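Local atomic coordinates of tapirin (Caldicellulosiruptor hydrothermalis, PDB entry 6N2C), a protein that probably binds cellulose and so attaches cells to plant biomass, through a C-terminal beta-helix domain that carries a zinc ion. Residues F181-T184 / T185-L188; I369-P372 / D373-L376; Y552-M555 / P556-L559. All coordinates share one frame; numbering follows the deposited sequence. Where two conformers were deposited one is given.

Interaction 1: residues F181-T184 / T185-L188; sequences FDFT and TYGL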
ATOM      1  N   PHE A 181     -13.252 -12.519  -2.010  1.00 15.64           N
ATOM      2  CA  PHE A 181     -14.695 -12.540  -1.786  1.00 17.04           C
ATOM      3  C   PHE A 181     -15.120 -13.720  -0.967  1.00 19.52           C
ATOM      4  O   PHE A 181     -16.323 -13.863  -0.722  1.00 18.48           O
ATOM      5  CB  PHE A 181     -15.406 -12.608  -3.125  1.00 15.58           C
ATOM      6  CG  PHE A 181     -15.004 -11.492  -4.033  1.00 16.40           C
ATOM      7  CD1 PHE A 181     -15.497 -10.229  -3.878  1.00 17.61           C
ATOM      8  CD2 PHE A 181     -14.007 -11.707  -4.995  1.00 18.42           C
ATOM      9  CE1 PHE A 181     -15.057  -9.213  -4.694  1.00 20.61           C
ATOM     10  CE2 PHE A 181     -13.592 -10.704  -5.812  1.00 18.23           C
ATOM     11  CZ  PHE A 181     -14.104  -9.449  -5.663  1.00 18.64           C
ATOM     12  N   ASP A 182     -14.172 -14.510  -0.492  1.00 18.57           N
ATOM     13  CA  ASP A 182     -14.433 -15.640   0.388  1.00 16.60           C
ATOM     14  C   ASP A 182     -13.964 -15.362   1.802  1.00 17.24           C
ATOM     15  O   ASP A 182     -12.744 -15.484   2.143  1.00 15.90           O
ATOM     16  CB  ASP A 182     -13.770 -16.863  -0.180  1.00 16.66           C
ATOM     17  CG  ASP A 182     -14.033 -18.125   0.616  1.00 17.34           C
ATOM     18  OD1 ASP A 182     -14.428 -18.046   1.780  1.00 14.82           O
ATOM     19  OD2 ASP A 182     -13.713 -19.257   0.033  1.00 16.49           O
ATOM     20  N   PHE A 183     -14.950 -15.068   2.676  1.00 15.53           N
ATOM     21  CA  PHE A 183     -14.573 -14.694   4.046  1.00 13.24           C
ATOM     22  C   PHE A 183     -14.146 -15.814   4.937  1.00 14.73           C
ATOM     23  O   PHE A 183     -13.889 -15.601   6.132  1.00 14.95           O
ATOM     24  CB  PHE A 183     -15.572 -13.652   4.614  1.00 13.61           C
ATOM     25  CG  PHE A 183     -15.408 -12.329   3.988  1.00 13.14           C
ATOM     26  CD1 PHE A 183     -14.493 -11.425   4.530  1.00 12.83           C
ATOM     27  CD2 PHE A 183     -15.992 -12.077   2.749  1.00 13.30           C
ATOM     28  CE1 PHE A 183     -14.231 -10.256   3.851  1.00 12.99           C
ATOM     29  CE2 PHE A 183     -15.773 -10.891   2.096  1.00 14.88           C
ATOM     30  CZ  PHE A 183     -14.814 -10.001   2.683  1.00 14.21           C
ATOM     31  N   THR A 184     -14.031 -17.057   4.417  1.00 13.52           N
ATOM     32  CA  THR A 184     -13.374 -18.085   5.171  1.00 13.43           C
ATOM     33  C   THR A 184     -11.810 -18.046   4.990  1.00 13.77           C
ATOM     34  O   THR A 184     -11.087 -18.939   5.561  1.00 16.21           O
ATOM     35  CB  THR A 184     -13.817 -19.528   4.800  1.00 15.97           C
ATOM     36  OG1 THR A 184     -13.377 -19.839   3.484  1.00 14.83           O
ATOM     37  CG2 THR A 184     -15.339 -19.643   4.932  1.00 17.04           C
ATOM     38  N   THR A 185     -11.329 -17.080   4.232  1.00 14.27           N
ATOM     39  CA  THR A 185      -9.874 -16.894   3.986  1.00 14.70           C
ATOM     40  C   THR A 185      -9.291 -15.680   4.717  1.00 16.48           C
ATOM     41  O   THR A 185      -8.206 -15.232   4.395  1.00 13.68           O
ATOM     42  CB  THR A 185      -9.552 -16.782   2.475  1.00 14.27           C
ATOM     43  OG1 THR A 185     -10.011 -15.556   1.927  1.00 13.23           O
ATOM     44  CG2 THR A 185     -10.194 -17.956   1.727  1.00 18.44           C
ATOM     45  N   TYR A 186     -10.066 -15.136   5.652  1.00 14.58           N
ATOM     46  CA  TYR A 186      -9.652 -13.935   6.409  1.00 13.10           C
ATOM     47  C   TYR A 186      -9.295 -14.237   7.820  1.00 12.53           C
ATOM     48  O   TYR A 186     -10.083 -14.844   8.572  1.00 16.81           O
ATOM     49  CB  TYR A 186     -10.727 -12.808   6.334  1.00 12.74           C
ATOM     50  CG  TYR A 186     -10.793 -12.068   5.007  1.00 11.91           C
ATOM     51  CD1 TYR A 186     -11.267 -12.686   3.870  1.00 12.88           C
ATOM     52  CD2 TYR A 186     -10.465 -10.757   4.936  1.00 12.66           C
ATOM     53  CE1 TYR A 186     -11.342 -12.030   2.655  1.00 12.97           C
ATOM     54  CE2 TYR A 186     -10.612 -10.050   3.757  1.00 12.27           C
ATOM     55  CZ  TYR A 186     -11.037 -10.695   2.616  1.00 13.49           C
ATOM     56  OH  TYR A 186     -11.150  -9.998   1.433  1.00 15.51           O
ATOM     57  N   GLY A 187      -8.133 -13.775   8.265  1.00 12.78           N
ATOM     58  CA  GLY A 187      -7.719 -13.981   9.603  1.00 13.39           C
ATOM     59  C   GLY A 187      -8.177 -12.900  10.570  1.00 13.40           C
ATOM     60  O   GLY A 187      -8.396 -13.156  11.765  1.00 14.43           O
ATOM     61  N   LEU A 188      -8.290 -11.680  10.049  1.00 12.29           N
ATOM     62  CA  LEU A 188      -8.738 -10.487  10.853  1.00 14.27           C
ATOM     63  C   LEU A 188      -9.687  -9.694   9.963  1.00 12.40           C
ATOM     64  O   LEU A 188      -9.407  -9.385   8.777  1.00 13.36           O
ATOM     65  CB  LEU A 188      -7.527  -9.604  11.343  1.00 12.91           C
ATOM     66  CG  LEU A 188      -6.467 -10.356  12.103  1.00 17.57           C
ATOM     67  CD1 LEU A 188      -5.281  -9.443  12.292  1.00 21.29           C
ATOM     68  CD2 LEU A 188      -6.938 -10.877  13.416  1.00 17.99           C
TER
HETATM   69  O   HOH W   1     -12.016 -16.561   8.039  1.00 14.96           O
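An Asx turn leads the chain into strand 186-190 of the beta-helix, and the Phe183 ring, from inside the turn, stacks on Tyr186. At the turn itself, Asp182 OD1 accepts from Thr184 N at 2.8 Å and from Thr184 OG1 at 2.7 Å. Both donors come from one face of the carboxylate plane, the amide on the anti side and the hydroxyl on the syn side, which is likely to hold the carboxylate in its rotation. The carbonyl of Asp182 is met by the residue three on: Thr185 N bonds to Asp182 O at 3.0 Å, its N-H...O angle 151°, from well above the carbonyl plane. Thr185 OG1 approaches the same Asp182 O to 2.7 Å, but Asn179 O also lies within reach of this hydroxyl, so the acceptor of its proton stays open; Asn206 ND2 bonds to it as well. The Thr185 methyl CG2 packs 4.0 Å from Asp182 CG. The two rings form an offset stack, centroids 4.2 Å apart and planes at 22°. Phe183 CE1 stands over the centre of the Tyr186 ring, whereas Tyr186 CE1 lies above the Phe183 ring nearer its rim. Tyr186 chi1 of -75° turns CG away from its own carbonyl carbon, laying the ring back along the loop, where Asp182 O meets its edge in plane. Its hydroxyl bonds to Ile180 O. A leucine in place of Tyr186 would probably leave Ile180 O without that hydroxyl and the Phe183 ring without its stacking partner. Water 1 donates to Phe183 O and to Tyr186 O, the latter at 2.6 Å. Local bonds thus hold the Asp182 carboxylate and carbonyl, while Asn206 and Tyr552 tie the loop to other strands.

Interaction 2: residues I369-P372 / D373-L376; sequences IDAP and DTVL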
ATOM      1  N   ILE A 369      18.005  13.886 -11.298  1.00 23.04           N
ATOM      2  CA  ILE A 369      17.552  12.734 -12.051  1.00 22.86           C
ATOM      3  C   ILE A 369      18.771  12.041 -12.631  1.00 23.28           C
ATOM      4  O   ILE A 369      19.451  12.564 -13.497  1.00 25.22           O
ATOM      5  CB  ILE A 369      16.524  13.138 -13.138  1.00 21.88           C
ATOM      6  CG1 ILE A 369      15.311  13.900 -12.534  1.00 21.80           C
ATOM      7  CG2 ILE A 369      16.081  11.941 -13.923  1.00 22.90           C
ATOM      8  CD1 ILE A 369      14.271  14.410 -13.557  1.00 25.33           C
ATOM      9  N   ASP A 370      18.993  10.816 -12.207  1.00 20.91           N
ATOM     10  CA  ASP A 370      20.093  10.002 -12.699  1.00 23.92           C
ATOM     11  C   ASP A 370      19.541   8.830 -13.432  1.00 23.64           C
ATOM     12  O   ASP A 370      19.237   7.776 -12.831  1.00 21.66           O
ATOM     13  CB  ASP A 370      20.899   9.539 -11.513  1.00 27.49           C
ATOM     14  CG  ASP A 370      22.100   8.657 -11.918  1.00 32.59           C
ATOM     15  OD1 ASP A 370      22.431   8.477 -13.093  1.00 33.16           O
ATOM     16  OD2 ASP A 370      22.696   8.154 -11.008  1.00 42.77           O
ATOM     17  N   ALA A 371      19.377   9.031 -14.728  1.00 20.53           N
ATOM     18  CA  ALA A 371      18.556   8.120 -15.577  1.00 22.45           C
ATOM     19  C   ALA A 371      19.044   8.148 -16.993  1.00 21.84           C
ATOM     20  O   ALA A 371      18.304   8.510 -17.894  1.00 21.82           O
ATOM     21  CB  ALA A 371      17.086   8.537 -15.495  1.00 22.66           C
ATOM     22  N   PRO A 372      20.315   7.738 -17.207  1.00 24.11           N
ATOM     23  CA  PRO A 372      20.953   8.060 -18.494  1.00 24.26           C
ATOM     24  C   PRO A 372      20.307   7.408 -19.701  1.00 23.21           C
ATOM     25  O   PRO A 372      20.501   7.897 -20.791  1.00 21.97           O
ATOM     26  CB  PRO A 372      22.397   7.556 -18.281  1.00 27.43           C
ATOM     27  CG  PRO A 372      22.199   6.397 -17.330  1.00 30.69           C
ATOM     28  CD  PRO A 372      21.229   6.987 -16.334  1.00 26.92           C
ATOM     29  N   ASP A 373      19.545   6.303 -19.538  1.00 21.11           N
ATOM     30  CA  ASP A 373      18.808   5.681 -20.631  1.00 23.52           C
ATOM     31  C   ASP A 373      17.332   6.070 -20.730  1.00 21.01           C
ATOM     32  O   ASP A 373      16.569   5.542 -21.592  1.00 22.23           O
ATOM     33  CB  ASP A 373      18.896   4.117 -20.589  1.00 26.06           C
ATOM     34  CG  ASP A 373      18.423   3.479 -21.868  1.00 28.15           C
ATOM     35  OD1 ASP A 373      18.798   4.007 -22.977  1.00 27.65           O
ATOM     36  OD2 ASP A 373      17.622   2.503 -21.868  1.00 25.39           O
ATOM     37  N   THR A 374      16.911   7.034 -19.926  1.00 23.51           N
ATOM     38  CA  THR A 374      15.463   7.253 -19.785  1.00 21.22           C
ATOM     39  C   THR A 374      14.997   8.328 -20.700  1.00 22.28           C
ATOM     40  O   THR A 374      15.696   9.389 -20.834  1.00 20.63           O
ATOM     41  CB  THR A 374      15.139   7.606 -18.312  1.00 22.40           C
ATOM     42  OG1 THR A 374      15.574   6.573 -17.461  1.00 23.45           O
ATOM     43  CG2 THR A 374      13.623   7.913 -18.034  1.00 22.05           C
ATOM     44  N   VAL A 375      13.773   8.122 -21.246  1.00 20.62           N
ATOM     45  CA  VAL A 375      13.066   9.132 -21.926  1.00 20.01           C
ATOM     46  C   VAL A 375      12.011   9.739 -20.995  1.00 20.18           C
ATOM     47  O   VAL A 375      11.244   8.987 -20.386  1.00 20.79           O
ATOM     48  CB  VAL A 375      12.405   8.568 -23.191  1.00 23.69           C
ATOM     49  CG1 VAL A 375      11.714   9.661 -23.959  1.00 21.67           C
ATOM     50  CG2 VAL A 375      13.438   7.856 -24.048  1.00 26.84           C
ATOM     51  N   LEU A 376      11.946  11.058 -20.915  1.00 20.90           N
ATOM     52  CA  LEU A 376      10.965  11.773 -20.127  1.00 20.58           C
ATOM     53  C   LEU A 376      10.050  12.584 -21.046  1.00 20.21           C
ATOM     54  O   LEU A 376      10.536  13.351 -21.916  1.00 17.88           O
ATOM     55  CB  LEU A 376      11.634  12.663 -19.091  1.00 24.20           C
ATOM     56  CG  LEU A 376      12.517  11.825 -18.140  1.00 26.02           C
ATOM     57  CD1 LEU A 376      13.955  11.863 -18.589  1.00 28.61           C
ATOM     58  CD2 LEU A 376      12.412  12.254 -16.704  1.00 28.00           C
TER
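Ala371 and Thr374 are the ends of a type I beta turn that makes one corner of the beta-helix, where strand 368-371 on one face gives way to strand 374-378 on the next. The two short segments run 133° apart end to end, so the chain swings sharply rather than continuing straight.

The backbone bond of the turn is Thr374 N to Ala371 O, 2.9 Å with an N-H...O angle of 156°; the donor stands well out of the carbonyl plane. Pro372, which has no N-H to offer, occupies the second position of the turn with its ring on the outside, and Asp373 fills the third.

Apolar contact joins the two strands on the inner side. Ile369 and Leu376 both point their CB toward the other segment, and Ile369 CD1 comes to 4.2 Å from Leu376 CD2. Leu376 also packs on Val355 of the strand stacked beside its own and on Val391 of strand 388-391, on the neighbouring face, which places this pair in the hydrophobic interior of the coil.

Polar side chains tie the corner to its neighbours. Asp373, CG anti to the backbone N (chi1 -167°), reaches outward: OD1 forms a salt bridge with Lys392 while OD2 accepts from Gly352 N, so one carboxylate links the coils before and after. Thr374 OG1 hydrogen-bonds to Thr353 OG1, and that same hydroxyl oxygen sits tightly over the Ala371 methyl, OG1 to CB at 3.2 Å.

Interaction 3: residues Y552-M555 / P556-L559; sequences YVRM and PQPL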
ATOM      1  N   TYR A 552      -3.245 -16.970  11.378  1.00 16.58           N
ATOM      2  CA  TYR A 552      -4.497 -17.438  10.778  1.00 18.17           C
ATOM      3  C   TYR A 552      -4.498 -18.989  10.783  1.00 15.09           C
ATOM      4  O   TYR A 552      -3.516 -19.650  10.282  1.00 13.79           O
ATOM      5  CB  TYR A 552      -4.577 -16.971   9.351  1.00 16.33           C
ATOM      6  CG  TYR A 552      -5.640 -17.637   8.462  1.00 16.07           C
ATOM      7  CD1 TYR A 552      -6.971 -17.354   8.640  1.00 16.71           C
ATOM      8  CD2 TYR A 552      -5.308 -18.645   7.531  1.00 17.26           C
ATOM      9  CE1 TYR A 552      -7.919 -17.951   7.838  1.00 18.05           C
ATOM     10  CE2 TYR A 552      -6.283 -19.250   6.748  1.00 20.36           C
ATOM     11  CZ  TYR A 552      -7.579 -18.819   6.847  1.00 18.68           C
ATOM     12  OH  TYR A 552      -8.569 -19.446   6.110  1.00 18.18           O
ATOM     13  N   VAL A 553      -5.628 -19.524  11.171  1.00 14.34           N
ATOM     14  CA  VAL A 553      -5.964 -20.886  10.901  1.00 16.59           C
ATOM     15  C   VAL A 553      -7.410 -20.866  10.355  1.00 15.07           C
ATOM     16  O   VAL A 553      -8.265 -20.218  10.946  1.00 14.72           O
ATOM     17  CB  VAL A 553      -5.937 -21.724  12.192  1.00 17.78           C
ATOM     18  CG1 VAL A 553      -6.576 -23.155  12.049  1.00 19.44           C
ATOM     19  CG2 VAL A 553      -4.533 -21.804  12.744  1.00 18.47           C
ATOM     20  N   ARG A 554      -7.654 -21.595   9.269  0.55 15.72           N
ATOM     21  CA  ARG A 554      -9.042 -21.768   8.771  0.55 15.34           C
ATOM     22  C   ARG A 554     -10.035 -22.163   9.859  0.55 14.17           C
ATOM     23  O   ARG A 554      -9.777 -23.056  10.701  0.55 15.02           O
ATOM     24  CB  ARG A 554      -9.025 -22.725   7.581  0.55 17.70           C
ATOM     25  CG  ARG A 554     -10.327 -22.853   6.823  0.55 17.78           C
ATOM     26  CD  ARG A 554     -10.100 -23.703   5.547  0.55 20.51           C
ATOM     27  NE  ARG A 554     -11.284 -23.695   4.696  0.55 21.35           N
ATOM     28  CZ  ARG A 554     -12.310 -24.552   4.737  0.55 20.48           C
ATOM     29  NH1 ARG A 554     -12.388 -25.617   5.574  0.55 23.77           N
ATOM     30  NH2 ARG A 554     -13.301 -24.332   3.884  0.55 23.53           N
ATOM     31  N   MET A 555     -11.206 -21.523   9.852  1.00 12.49           N
ATOM     32  CA  MET A 555     -12.235 -21.907  10.764  1.00 12.45           C
ATOM     33  C   MET A 555     -12.578 -23.415  10.646  1.00 12.88           C
ATOM     34  O   MET A 555     -12.621 -23.928   9.493  1.00 14.20           O
ATOM     35  CB  MET A 555     -13.542 -21.076  10.502  1.00 13.36           C
ATOM     36  CG  MET A 555     -13.437 -19.618  11.021  1.00 14.03           C
ATOM     37  SD  MET A 555     -15.034 -18.738  10.773  0.89 14.60           S
ATOM     38  CE  MET A 555     -15.019 -18.393   9.113  1.00 14.43           C
ATOM     39  N   PRO A 556     -12.975 -24.010  11.762  1.00 13.73           N
ATOM     40  CA  PRO A 556     -13.324 -25.438  11.675  1.00 15.69           C
ATOM     41  C   PRO A 556     -14.601 -25.562  10.765  1.00 18.22           C
ATOM     42  O   PRO A 556     -15.501 -24.683  10.758  1.00 14.01           O
ATOM     43  CB  PRO A 556     -13.636 -25.803  13.097  1.00 15.58           C
ATOM     44  CG  PRO A 556     -12.883 -24.784  13.934  1.00 16.09           C
ATOM     45  CD  PRO A 556     -12.941 -23.544  13.151  1.00 14.86           C
ATOM     46  N   GLN A 557     -14.671 -26.688  10.070  1.00 17.07           N
ATOM     47  CA  GLN A 557     -15.754 -26.858   9.121  1.00 17.47           C
ATOM     48  C   GLN A 557     -17.129 -26.733   9.761  1.00 15.59           C
ATOM     49  O   GLN A 557     -17.988 -26.186   9.100  1.00 17.96           O
ATOM     50  CB  GLN A 557     -15.584 -28.170   8.318  1.00 19.44           C
ATOM     51  CG  GLN A 557     -16.551 -28.250   7.131  1.00 17.99           C
ATOM     52  CD  GLN A 557     -16.297 -27.154   6.120  1.00 17.50           C
ATOM     53  OE1 GLN A 557     -15.195 -26.970   5.657  1.00 22.49           O
ATOM     54  NE2 GLN A 557     -17.334 -26.492   5.729  1.00 22.71           N
ATOM     55  N   PRO A 558     -17.351 -27.230  10.973  1.00 16.34           N
ATOM     56  CA  PRO A 558     -18.696 -27.119  11.571  1.00 18.01           C
ATOM     57  C   PRO A 558     -19.054 -25.641  11.850  1.00 17.16           C
ATOM     58  O   PRO A 558     -20.231 -25.238  11.738  1.00 16.19           O
ATOM     59  CB  PRO A 558     -18.601 -27.844  12.881  1.00 18.26           C
ATOM     60  CG  PRO A 558     -17.308 -28.604  12.833  1.00 22.47           C
ATOM     61  CD  PRO A 558     -16.474 -28.148  11.743  1.00 19.64           C
ATOM     62  N   LEU A 559     -18.019 -24.843  12.058  1.00 14.63           N
ATOM     63  CA  LEU A 559     -18.280 -23.374  12.265  1.00 14.36           C
ATOM     64  C   LEU A 559     -18.594 -22.745  10.929  1.00 13.99           C
ATOM     65  O   LEU A 559     -19.524 -21.949  10.854  1.00 15.47           O
ATOM     66  CB  LEU A 559     -17.115 -22.711  13.024  1.00 14.49           C
ATOM     67  CG  LEU A 559     -17.164 -21.172  13.229  1.00 14.10           C
ATOM     68  CD1 LEU A 559     -18.358 -20.934  14.175  1.00 13.96           C
ATOM     69  CD2 LEU A 559     -15.860 -20.739  13.858  1.00 13.36           C
TER
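Met555 and Leu559 carry the close-packed half of this contact, where the loop after strand 548-552 passes into helix 557-565. Met555 SD lies 3.8 Å from Leu559 CD2, and Met555 CG is 3.9 Å from the same methyl; the side chains cross at about a right angle. The bend at chi3 (-77°) turns Met555 CE out of that contact. Met555 CB rests 3.7 Å from Pro556 CD, and Pro556 takes the N-cap position, its carbonyl receiving a weak bond from Leu559 N.

The solvent side is looser and polar, with Arg554 and Gln557 exposed. Arg554, extended from CG to NE, holds out NH1 to Gln557 OE1 at 3.1 Å, with an N-H...O angle of 163°. The oxygen lies in the guanidinium plane, while the donor is tilted from the amide plane. Arg554 was modelled in two conformers, so this bond describes one of them. Gln557 NE2 meanwhile bonds to Asp561, one turn further along the helix.

Beneath the methionine lie Phe515 of strand 513-518 and Ile560 and Leu563 of the helix itself; Leu559 reaches Ser485 and Val487, seating the helix against the outermost strand 483-488 and its neighbour 513-518.

Overall arrangement
The three contacts follow one another along the chain. Interactions 1 and 3 are near neighbours, with centres about 10 Å apart, whereas interaction 2 lies on the other side of the chain's centre, about 43 Å from interaction 1 and 52 Å from interaction 3, centre to centre. Strands 186-190 and 374-378 belong to the same long face of the beta-helix. Interactions 1 and 3 meet through Tyr552, whose OH is 2.6 Å from Thr184 O, a probable hydrogen bond. So the chain's entry and its late 552-559 section come together, while interaction 2 marks a distant coil corner. Interaction 3 begins just after the zinc ligand Glu551, though the Arg554 side chain stays about 13 Å from the ion.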